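Side-chain contact in XPF endonuclease (Aeropyrum pernix, PDB 2BGW), which probably cuts DNA as a structure-specific endonuclease of nucleotide excision repair, with a magnesium ion bound in its nuclease domain: residues 155-158 against 159-163. Numbering follows the deposited sequence.
Sequences DVRE and WQLYI
Four successive i to i+4 backbone bonds tie residues 155-158 to 159-163 as one continuous alpha-helix, from Trp-159 N to Asp-155 O (3.1 Å) through Tyr-162 N to Glu-158 O. One turn apart, Val-156 and Gln-160 meet where CG1 of the valine touches the amide NE2 of the glutamine at 3.4 Å. CG1 gets there because it stands anti to the valine's backbone N (chi1 168°), beside the carbonyl carbon. From CG outward Gln-160 is extended, and its OE1 lies 3.4 Å from Arg-157 CA. NE2 makes weak hydrogen bonds to Thr-216 O and Ile-213 O of the second subunit; an alanine here would probably leave those two carbonyls without this donor and open a gap beside Val-156 CG1. Arg-157 runs out past Leu-161, whose CD1 sits over one face of the guanidinium, offset toward its rim, and lies 3.7 Å from NE. That methyl backs the flat group while NH2 forms a salt bridge with Asp-47. Around the helix, the indole of Trp-159 offers its edge to the preceding turn, with CD1 3.2 Å from Asp-155 O. Its NE1 is hydrogen-bonded to Gln-37 O, which ties the ring to the nuclease domain, and Glu-158 reaches the same domain through a hydrogen bond between OE1 and Tyr-79 OH. The position of helix 155-165, wedged between the nuclease domain, the following helices and the second subunit, is consistent with the junction where the helix-hairpin-helix domain of XPF-family nucleases joins the nuclease domain.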
loop_
_atom_site.group_PDB
_atom_site.type_symbol
_atom_site.label_atom_id
_atom_site.label_comp_id
_atom_site.label_asym_id
_atom_site.label_seq_id
_atom_site.Cartn_x
_atom_site.Cartn_y
_atom_site.Cartn_z
ATOM N N ASP A 155 0.465 -16.145 -2.510
ATOM C CA ASP A 155 1.689 -15.677 -1.885
ATOM C C ASP A 155 2.838 -16.012 -2.800
ATOM O O ASP A 155 3.748 -15.198 -2.960
ATOM C CB ASP A 155 1.891 -16.426 -0.587
ATOM C CG ASP A 155 1.632 -17.910 -0.756
ATOM O OD1 ASP A 155 0.991 -18.283 -1.778
ATOM O OD2 ASP A 155 2.068 -18.707 0.105
ATOM N N VAL A 156 2.792 -17.191 -3.425
ATOM C CA VAL A 156 3.867 -17.608 -4.315
ATOM C C VAL A 156 4.006 -16.663 -5.497
ATOM O O VAL A 156 5.115 -16.250 -5.846
ATOM C CB VAL A 156 3.707 -19.030 -4.802
ATOM C CG1 VAL A 156 4.674 -19.285 -5.915
ATOM C CG2 VAL A 156 3.947 -20.007 -3.670
ATOM N N ARG A 157 2.891 -16.276 -6.084
ATOM C CA ARG A 157 2.931 -15.253 -7.115
ATOM C C ARG A 157 3.501 -13.924 -6.597
ATOM O O ARG A 157 4.217 -13.233 -7.322
ATOM C CB ARG A 157 1.552 -15.040 -7.725
ATOM C CG ARG A 157 1.542 -13.960 -8.770
ATOM C CD ARG A 157 0.191 -13.812 -9.472
ATOM N NE ARG A 157 -0.061 -12.402 -9.783
ATOM C CZ ARG A 157 0.042 -11.870 -10.999
ATOM N NH1 ARG A 157 0.379 -12.630 -12.045
ATOM N NH2 ARG A 157 -0.194 -10.571 -11.175
ATOM N N GLU A 158 3.202 -13.573 -5.348
ATOM C CA GLU A 158 3.645 -12.296 -4.817
ATOM C C GLU A 158 5.162 -12.229 -4.757
ATOM O O GLU A 158 5.775 -11.242 -5.157
ATOM C CB GLU A 158 3.007 -12.008 -3.450
ATOM C CG GLU A 158 1.496 -11.687 -3.537
ATOM C CD GLU A 158 1.125 -10.709 -4.670
ATOM O OE1 GLU A 158 1.628 -9.552 -4.667
ATOM O OE2 GLU A 158 0.326 -11.098 -5.566
ATOM N N TRP A 159 5.757 -13.311 -4.269
ATOM C CA TRP A 159 7.193 -13.456 -4.234
ATOM C C TRP A 159 7.757 -13.541 -5.631
ATOM O O TRP A 159 8.813 -12.993 -5.900
ATOM C CB TRP A 159 7.528 -14.730 -3.542
ATOM C CG TRP A 159 7.431 -14.686 -2.092
ATOM C CD1 TRP A 159 6.453 -15.214 -1.333
ATOM C CD2 TRP A 159 8.384 -14.138 -1.194
ATOM N NE1 TRP A 159 6.714 -15.025 -0.002
ATOM C CE2 TRP A 159 7.909 -14.377 0.113
ATOM C CE3 TRP A 159 9.595 -13.461 -1.364
ATOM C CZ2 TRP A 159 8.599 -13.972 1.249
ATOM C CZ3 TRP A 159 10.280 -13.053 -0.241
ATOM C CH2 TRP A 159 9.777 -13.307 1.058
ATOM N N GLN A 160 7.073 -14.223 -6.539
ATOM C CA GLN A 160 7.572 -14.232 -7.914
ATOM C C GLN A 160 7.696 -12.811 -8.434
ATOM O O GLN A 160 8.649 -12.469 -9.144
ATOM C CB GLN A 160 6.684 -15.068 -8.830
ATOM C CG GLN A 160 6.662 -16.532 -8.453
ATOM C CD GLN A 160 5.543 -17.285 -9.120
ATOM O OE1 GLN A 160 4.591 -16.696 -9.655
ATOM N NE2 GLN A 160 5.649 -18.607 -9.106
ATOM N N LEU A 161 6.740 -11.977 -8.037
ATOM C CA LEU A 161 6.724 -10.572 -8.434
ATOM C C LEU A 161 7.716 -9.705 -7.665
ATOM O O LEU A 161 8.259 -8.750 -8.194
ATOM C CB LEU A 161 5.313 -10.033 -8.296
ATOM C CG LEU A 161 4.378 -10.611 -9.347
ATOM C CD1 LEU A 161 2.982 -10.489 -8.895
ATOM C CD2 LEU A 161 4.592 -9.883 -10.655
ATOM N N TYR A 162 7.955 -10.055 -6.416
ATOM C CA TYR A 162 8.896 -9.325 -5.574
ATOM C C TYR A 162 10.312 -9.553 -6.089
ATOM O O TYR A 162 11.150 -8.643 -6.116
ATOM C CB TYR A 162 8.746 -9.791 -4.113
ATOM C CG TYR A 162 9.705 -9.186 -3.119
ATOM C CD1 TYR A 162 9.921 -7.818 -3.076
ATOM C CD2 TYR A 162 10.384 -9.989 -2.207
ATOM C CE1 TYR A 162 10.814 -7.262 -2.166
ATOM C CE2 TYR A 162 11.265 -9.449 -1.284
ATOM C CZ TYR A 162 11.483 -8.087 -1.274
ATOM O OH TYR A 162 12.348 -7.526 -0.368
ATOM N N ILE A 163 10.557 -10.780 -6.525
ATOM C CA ILE A 163 11.848 -11.164 -7.062
ATOM C C ILE A 163 12.078 -10.457 -8.394
ATOM O O ILE A 163 13.070 -9.754 -8.545
ATOM C CB ILE A 163 12.003 -12.692 -7.045
ATOM C CG1 ILE A 163 12.086 -13.103 -5.578
ATOM C CG2 ILE A 163 13.245 -13.135 -7.800
ATOM C CD1 ILE A 163 11.825 -14.501 -5.272
#